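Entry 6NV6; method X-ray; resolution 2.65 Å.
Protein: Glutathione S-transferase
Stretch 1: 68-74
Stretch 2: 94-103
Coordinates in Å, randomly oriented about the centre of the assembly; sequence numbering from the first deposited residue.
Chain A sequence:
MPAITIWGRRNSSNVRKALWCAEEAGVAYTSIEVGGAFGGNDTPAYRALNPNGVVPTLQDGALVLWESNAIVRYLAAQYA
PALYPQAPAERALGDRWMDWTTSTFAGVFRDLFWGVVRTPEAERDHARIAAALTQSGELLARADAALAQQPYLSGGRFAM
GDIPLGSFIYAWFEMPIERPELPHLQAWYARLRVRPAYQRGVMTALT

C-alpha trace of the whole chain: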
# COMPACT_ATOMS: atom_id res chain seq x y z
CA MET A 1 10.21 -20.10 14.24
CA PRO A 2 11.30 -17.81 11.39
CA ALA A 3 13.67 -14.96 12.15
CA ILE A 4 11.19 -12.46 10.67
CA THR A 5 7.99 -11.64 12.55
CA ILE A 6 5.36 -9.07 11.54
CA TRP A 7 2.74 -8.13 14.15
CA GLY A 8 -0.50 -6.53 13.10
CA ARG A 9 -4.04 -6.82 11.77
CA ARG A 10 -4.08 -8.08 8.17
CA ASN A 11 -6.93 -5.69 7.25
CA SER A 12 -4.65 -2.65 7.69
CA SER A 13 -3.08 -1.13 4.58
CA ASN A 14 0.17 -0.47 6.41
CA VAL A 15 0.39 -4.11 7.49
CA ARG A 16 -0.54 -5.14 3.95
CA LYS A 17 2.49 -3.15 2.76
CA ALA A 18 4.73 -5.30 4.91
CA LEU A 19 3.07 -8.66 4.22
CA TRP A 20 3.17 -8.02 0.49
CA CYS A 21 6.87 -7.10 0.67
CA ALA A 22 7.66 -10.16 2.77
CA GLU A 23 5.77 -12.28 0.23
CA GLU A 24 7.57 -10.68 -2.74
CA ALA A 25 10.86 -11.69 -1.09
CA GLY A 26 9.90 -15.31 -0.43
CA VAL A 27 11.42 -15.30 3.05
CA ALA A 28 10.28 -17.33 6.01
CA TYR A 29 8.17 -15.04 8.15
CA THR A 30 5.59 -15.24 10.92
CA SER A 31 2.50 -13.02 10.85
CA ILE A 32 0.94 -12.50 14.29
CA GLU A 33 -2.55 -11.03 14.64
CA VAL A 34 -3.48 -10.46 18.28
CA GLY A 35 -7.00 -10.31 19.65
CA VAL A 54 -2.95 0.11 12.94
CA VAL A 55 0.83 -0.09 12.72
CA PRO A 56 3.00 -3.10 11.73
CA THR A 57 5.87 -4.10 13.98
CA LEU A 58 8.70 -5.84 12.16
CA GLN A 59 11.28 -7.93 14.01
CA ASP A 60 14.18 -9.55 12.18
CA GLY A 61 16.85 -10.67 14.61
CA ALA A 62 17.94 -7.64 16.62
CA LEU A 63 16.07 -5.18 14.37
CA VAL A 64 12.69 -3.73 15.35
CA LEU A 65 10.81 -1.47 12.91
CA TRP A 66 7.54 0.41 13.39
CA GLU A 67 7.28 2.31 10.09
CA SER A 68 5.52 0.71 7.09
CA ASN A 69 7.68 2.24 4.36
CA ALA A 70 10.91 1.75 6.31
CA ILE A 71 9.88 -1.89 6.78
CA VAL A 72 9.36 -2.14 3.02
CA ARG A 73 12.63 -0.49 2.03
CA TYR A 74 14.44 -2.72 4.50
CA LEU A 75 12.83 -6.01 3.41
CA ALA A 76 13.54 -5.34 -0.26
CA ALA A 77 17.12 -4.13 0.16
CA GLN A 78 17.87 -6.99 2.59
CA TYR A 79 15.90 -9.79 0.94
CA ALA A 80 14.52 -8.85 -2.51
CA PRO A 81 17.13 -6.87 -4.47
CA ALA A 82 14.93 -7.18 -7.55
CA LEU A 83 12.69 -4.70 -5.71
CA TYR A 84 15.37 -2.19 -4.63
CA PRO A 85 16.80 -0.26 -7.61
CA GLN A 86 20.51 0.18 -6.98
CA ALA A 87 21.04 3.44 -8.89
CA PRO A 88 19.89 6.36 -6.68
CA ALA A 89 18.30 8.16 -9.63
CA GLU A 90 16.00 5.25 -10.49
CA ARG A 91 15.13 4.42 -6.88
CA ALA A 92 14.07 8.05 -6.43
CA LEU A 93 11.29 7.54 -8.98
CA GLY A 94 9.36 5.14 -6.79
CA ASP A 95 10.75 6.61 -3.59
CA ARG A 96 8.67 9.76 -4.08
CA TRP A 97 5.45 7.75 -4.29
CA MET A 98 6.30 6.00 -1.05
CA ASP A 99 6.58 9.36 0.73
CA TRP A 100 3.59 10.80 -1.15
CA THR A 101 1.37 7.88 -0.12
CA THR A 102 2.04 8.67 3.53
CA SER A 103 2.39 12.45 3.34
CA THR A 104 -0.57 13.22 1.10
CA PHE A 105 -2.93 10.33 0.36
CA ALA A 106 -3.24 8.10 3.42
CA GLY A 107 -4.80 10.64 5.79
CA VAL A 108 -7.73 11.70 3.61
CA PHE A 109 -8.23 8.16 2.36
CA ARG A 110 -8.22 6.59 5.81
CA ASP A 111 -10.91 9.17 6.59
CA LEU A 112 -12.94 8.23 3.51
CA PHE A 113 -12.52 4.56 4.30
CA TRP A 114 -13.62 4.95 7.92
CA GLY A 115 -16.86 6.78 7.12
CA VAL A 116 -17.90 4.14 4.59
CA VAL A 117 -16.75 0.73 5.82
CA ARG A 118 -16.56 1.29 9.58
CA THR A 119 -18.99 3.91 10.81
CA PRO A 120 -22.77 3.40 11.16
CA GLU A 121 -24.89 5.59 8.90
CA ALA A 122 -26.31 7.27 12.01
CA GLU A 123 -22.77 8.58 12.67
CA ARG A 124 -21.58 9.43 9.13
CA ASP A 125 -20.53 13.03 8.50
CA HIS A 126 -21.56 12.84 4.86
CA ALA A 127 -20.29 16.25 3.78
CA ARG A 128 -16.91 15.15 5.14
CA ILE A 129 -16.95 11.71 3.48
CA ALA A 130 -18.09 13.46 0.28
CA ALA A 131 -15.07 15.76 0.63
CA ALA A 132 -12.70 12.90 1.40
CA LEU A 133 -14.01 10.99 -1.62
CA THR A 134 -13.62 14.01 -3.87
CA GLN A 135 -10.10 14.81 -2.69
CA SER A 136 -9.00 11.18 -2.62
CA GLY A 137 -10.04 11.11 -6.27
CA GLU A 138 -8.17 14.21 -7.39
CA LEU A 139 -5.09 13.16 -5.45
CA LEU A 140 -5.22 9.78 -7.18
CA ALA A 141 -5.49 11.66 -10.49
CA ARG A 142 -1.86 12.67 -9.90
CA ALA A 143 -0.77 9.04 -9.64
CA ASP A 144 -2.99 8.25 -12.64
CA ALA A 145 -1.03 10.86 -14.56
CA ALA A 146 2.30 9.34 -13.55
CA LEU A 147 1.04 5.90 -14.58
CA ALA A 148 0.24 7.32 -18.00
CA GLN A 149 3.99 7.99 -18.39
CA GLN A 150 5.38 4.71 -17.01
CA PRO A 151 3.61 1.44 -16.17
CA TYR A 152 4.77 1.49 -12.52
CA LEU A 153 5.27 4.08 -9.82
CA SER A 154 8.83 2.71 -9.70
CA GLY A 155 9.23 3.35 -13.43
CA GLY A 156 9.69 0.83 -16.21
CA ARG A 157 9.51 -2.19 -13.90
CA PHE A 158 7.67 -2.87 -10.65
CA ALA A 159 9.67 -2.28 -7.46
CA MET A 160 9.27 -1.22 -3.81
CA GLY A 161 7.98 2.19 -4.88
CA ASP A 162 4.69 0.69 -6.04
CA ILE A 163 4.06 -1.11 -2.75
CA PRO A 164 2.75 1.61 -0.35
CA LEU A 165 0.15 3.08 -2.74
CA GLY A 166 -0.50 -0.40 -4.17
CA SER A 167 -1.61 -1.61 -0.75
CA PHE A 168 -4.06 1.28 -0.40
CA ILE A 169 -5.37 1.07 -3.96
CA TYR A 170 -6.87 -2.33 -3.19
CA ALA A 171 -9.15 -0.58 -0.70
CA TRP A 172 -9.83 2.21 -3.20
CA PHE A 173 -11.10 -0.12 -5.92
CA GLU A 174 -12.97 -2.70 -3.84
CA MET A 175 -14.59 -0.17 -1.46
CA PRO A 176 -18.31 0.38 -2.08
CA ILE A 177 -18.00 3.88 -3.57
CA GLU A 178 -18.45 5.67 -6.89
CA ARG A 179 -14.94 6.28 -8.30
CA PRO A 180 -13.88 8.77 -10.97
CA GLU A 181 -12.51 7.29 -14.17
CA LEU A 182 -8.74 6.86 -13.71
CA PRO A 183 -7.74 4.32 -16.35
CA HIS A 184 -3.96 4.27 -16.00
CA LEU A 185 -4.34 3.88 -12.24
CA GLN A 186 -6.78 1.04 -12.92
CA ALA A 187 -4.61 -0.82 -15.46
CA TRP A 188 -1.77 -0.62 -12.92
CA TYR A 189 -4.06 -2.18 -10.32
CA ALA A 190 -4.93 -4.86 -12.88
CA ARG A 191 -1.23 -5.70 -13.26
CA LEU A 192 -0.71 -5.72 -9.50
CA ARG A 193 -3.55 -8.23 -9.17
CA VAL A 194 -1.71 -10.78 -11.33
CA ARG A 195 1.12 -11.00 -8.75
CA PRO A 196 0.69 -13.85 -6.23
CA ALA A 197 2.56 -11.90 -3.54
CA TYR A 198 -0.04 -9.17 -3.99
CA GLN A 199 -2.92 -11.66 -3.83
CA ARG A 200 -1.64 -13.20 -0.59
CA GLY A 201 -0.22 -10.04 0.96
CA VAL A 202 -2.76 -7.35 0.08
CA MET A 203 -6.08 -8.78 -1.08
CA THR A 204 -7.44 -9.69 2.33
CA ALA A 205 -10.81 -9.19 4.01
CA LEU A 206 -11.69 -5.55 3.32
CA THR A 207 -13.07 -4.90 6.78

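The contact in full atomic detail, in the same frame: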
# COMPACT_ATOMS: atom_id res chain seq x y z
N SER A 68 5.88 1.50 8.27
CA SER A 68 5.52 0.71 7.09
C SER A 68 6.59 0.83 6.00
O SER A 68 7.20 -0.16 5.58
CB SER A 68 4.18 1.19 6.54
OG SER A 68 3.28 1.47 7.60
N ASN A 69 6.83 2.06 5.54
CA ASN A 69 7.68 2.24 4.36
C ASN A 69 9.14 1.94 4.67
O ASN A 69 9.87 1.46 3.80
CB ASN A 69 7.51 3.66 3.80
CG ASN A 69 6.11 3.93 3.30
OD1 ASN A 69 5.30 3.01 3.11
ND2 ASN A 69 5.80 5.20 3.09
N ALA A 70 9.59 2.21 5.90
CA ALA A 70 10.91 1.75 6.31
C ALA A 70 10.98 0.22 6.31
O ALA A 70 11.98 -0.36 5.86
CB ALA A 70 11.26 2.30 7.69
N ILE A 71 9.94 -0.44 6.82
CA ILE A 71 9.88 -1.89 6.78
C ILE A 71 9.99 -2.38 5.34
O ILE A 71 10.68 -3.37 5.06
CB ILE A 71 8.58 -2.40 7.45
CG1 ILE A 71 8.59 -2.07 8.95
CG2 ILE A 71 8.42 -3.90 7.26
CD1 ILE A 71 7.24 -2.19 9.60
N VAL A 72 9.33 -1.70 4.42
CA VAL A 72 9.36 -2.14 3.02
C VAL A 72 10.77 -1.98 2.48
O VAL A 72 11.38 -2.94 1.98
CB VAL A 72 8.34 -1.35 2.17
CG1 VAL A 72 8.59 -1.56 0.67
CG2 VAL A 72 6.90 -1.73 2.55
N ARG A 73 11.31 -0.76 2.57
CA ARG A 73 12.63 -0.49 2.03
C ARG A 73 13.66 -1.45 2.60
O ARG A 73 14.53 -1.95 1.88
CB ARG A 73 13.03 0.96 2.29
CG ARG A 73 12.37 1.94 1.32
CD ARG A 73 12.98 3.33 1.42
NE ARG A 73 12.60 3.96 2.69
CZ ARG A 73 11.53 4.74 2.83
NH1 ARG A 73 10.76 5.01 1.79
NH2 ARG A 73 11.24 5.26 4.02
N TYR A 74 13.53 -1.76 3.88
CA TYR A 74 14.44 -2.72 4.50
C TYR A 74 14.28 -4.10 3.87
O TYR A 74 15.24 -4.68 3.35
CB TYR A 74 14.20 -2.78 6.00
CG TYR A 74 14.92 -3.95 6.60
CD1 TYR A 74 16.30 -3.99 6.60
CD2 TYR A 74 14.22 -5.04 7.10
CE1 TYR A 74 16.98 -5.06 7.13
CE2 TYR A 74 14.88 -6.12 7.63
CZ TYR A 74 16.26 -6.13 7.64
OH TYR A 74 16.93 -7.21 8.17
N GLY A 94 10.37 5.75 -7.61
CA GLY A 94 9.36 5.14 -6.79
C GLY A 94 9.42 5.61 -5.35
O GLY A 94 8.44 5.52 -4.61
N ASP A 95 10.59 6.10 -4.95
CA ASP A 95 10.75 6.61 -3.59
C ASP A 95 9.75 7.72 -3.30
O ASP A 95 9.15 7.77 -2.23
CB ASP A 95 12.17 7.11 -3.38
CG ASP A 95 12.65 6.89 -1.96
OD1 ASP A 95 11.84 6.46 -1.11
OD2 ASP A 95 13.84 7.16 -1.70
N ARG A 96 9.56 8.62 -4.27
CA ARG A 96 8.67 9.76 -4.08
C ARG A 96 7.22 9.34 -3.88
O ARG A 96 6.45 10.05 -3.23
CB ARG A 96 8.78 10.70 -5.28
CG ARG A 96 8.13 10.10 -6.50
CD ARG A 96 8.05 11.07 -7.61
NE ARG A 96 9.35 11.24 -8.23
CZ ARG A 96 9.60 10.97 -9.50
NH1 ARG A 96 8.62 10.51 -10.27
NH2 ARG A 96 10.82 11.15 -9.98
N TRP A 97 6.82 8.19 -4.45
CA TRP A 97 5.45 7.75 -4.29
C TRP A 97 5.27 7.06 -2.96
O TRP A 97 4.16 7.04 -2.41
CB TRP A 97 5.03 6.86 -5.45
CG TRP A 97 4.88 7.66 -6.70
CD1 TRP A 97 5.72 7.71 -7.76
CD2 TRP A 97 3.82 8.59 -6.98
NE1 TRP A 97 5.26 8.59 -8.70
CE2 TRP A 97 4.09 9.15 -8.25
CE3 TRP A 97 2.67 9.00 -6.29
CZ2 TRP A 97 3.26 10.09 -8.84
CZ3 TRP A 97 1.84 9.94 -6.88
CH2 TRP A 97 2.14 10.47 -8.15
N MET A 98 6.36 6.52 -2.41
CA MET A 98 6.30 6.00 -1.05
C MET A 98 6.03 7.13 -0.05
O MET A 98 5.12 7.04 0.78
CB MET A 98 7.59 5.27 -0.71
CG MET A 98 7.93 4.14 -1.67
SD MET A 98 9.40 3.23 -1.16
CE MET A 98 8.68 2.20 0.13
N ASP A 99 6.81 8.21 -0.14
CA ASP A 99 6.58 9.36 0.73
C ASP A 99 5.23 10.01 0.47
O ASP A 99 4.53 10.41 1.41
CB ASP A 99 7.69 10.39 0.54
CG ASP A 99 8.91 10.10 1.38
OD1 ASP A 99 8.79 9.34 2.37
OD2 ASP A 99 9.98 10.64 1.04
N TRP A 100 4.85 10.14 -0.81
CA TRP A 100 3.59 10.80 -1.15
C TRP A 100 2.38 10.01 -0.63
O TRP A 100 1.38 10.60 -0.22
CB TRP A 100 3.53 10.99 -2.66
CG TRP A 100 2.28 11.62 -3.20
CD1 TRP A 100 2.08 12.93 -3.48
CD2 TRP A 100 1.07 10.94 -3.58
NE1 TRP A 100 0.82 13.13 -3.98
CE2 TRP A 100 0.18 11.92 -4.06
CE3 TRP A 100 0.66 9.60 -3.55
CZ2 TRP A 100 -1.10 11.61 -4.50
CZ3 TRP A 100 -0.63 9.30 -3.99
CH2 TRP A 100 -1.48 10.30 -4.46
N THR A 101 2.46 8.68 -0.65
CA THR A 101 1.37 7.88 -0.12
C THR A 101 1.12 8.21 1.35
O THR A 101 -0.03 8.39 1.77
CB THR A 101 1.68 6.38 -0.29
OG1 THR A 101 1.73 6.06 -1.68
CG2 THR A 101 0.60 5.54 0.37
N THR A 102 2.19 8.31 2.13
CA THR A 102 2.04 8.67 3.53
C THR A 102 1.73 10.15 3.70
O THR A 102 0.79 10.52 4.42
CB THR A 102 3.31 8.29 4.29
OG1 THR A 102 3.51 6.87 4.18
CG2 THR A 102 3.18 8.69 5.76
N SER A 103 2.50 11.03 3.05
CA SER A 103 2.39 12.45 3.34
C SER A 103 1.08 13.05 2.84
O SER A 103 0.60 14.03 3.42
CB SER A 103 3.59 13.19 2.73
OG SER A 103 3.35 13.53 1.38
O HOH W 1 8.14 6.70 2.91

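Residues 68-74 and 94-103 are both helical. Their axes run nearly antiparallel, with 158° between the N-to-C directions, and come within 10.8 Å of each other. The contact is small and buries 279 Å² in total. Asn 69, Arg 73 and Met 98 account for most of that area. Asn 69 lies level with Met 98, their CA atoms 6.7 Å apart. One turn further along the first helix, Arg 73 lies level with Asp 95, at a wider CA separation of 9.2 Å. The long side chain of Arg 73 spans most of this wider gap, and the short Asp 95 carboxylate meets it.

The apolar part centres on Met 98. Its CA-to-CB bond points toward the first helix, and its chi angles are m, t and p. The methyl group at its end reaches Val 72, with Met 98 CE 3.8 Å from Val 72 CG1. The same methyl lies 4.1 Å from the aliphatic carbon of Asn 69 (Met 98 CE to Asn 69 CB). Met 98 thus packs against side chains from successive parts of the first helix.

The charged part is one salt bridge. Arg 73 NH1 lies 3.4 Å from Asp 95 OD1, a rather long separation. The CA-to-CB bond of Asp 95 points sideways, but its carboxylate comes nearer to the first helix. Arg 73 NH1 is also 3.7 Å from Met 98 SD. Both Asp 95 OD1 and Met 98 SD approach the guanidinium obliquely. The arginine therefore borders both the acidic and the apolar parts of the contact.

The polar part gathers around the amide of Asn 69. Asn 69 ND2 is 3.0 Å from Met 98 O and 3.0 Å from Thr 102 OG1. The geometry leaves open whether either approach is a hydrogen bond. Met 98 O also accepts a weak backbone bond from Thr 102 N, at 3.5 Å. Asn 69 OD1 is hydrogen-bonded elsewhere in the structure.

A water links the helices beside this amide. It accepts a hydrogen bond from Asn 69 ND2 at 2.8 Å and donates one to Asp 99 OD1 at 2.8 Å. It also accepts a weak one from Arg 73 NH1 at 3.3 Å. Asp 99 makes no direct contact within 4.5 Å, so the water connects it to the first helix.

Within the second helix, Thr 101 OG1 donates to Trp 97 O at 2.7 Å. This bond ties the hydroxyl to its own helix. The CA-to-CB bond of Thr 101 points toward the first helix, but the side chain makes no contact with it: Thr 101 CB stays 5.5 Å from Asn 69 ND2.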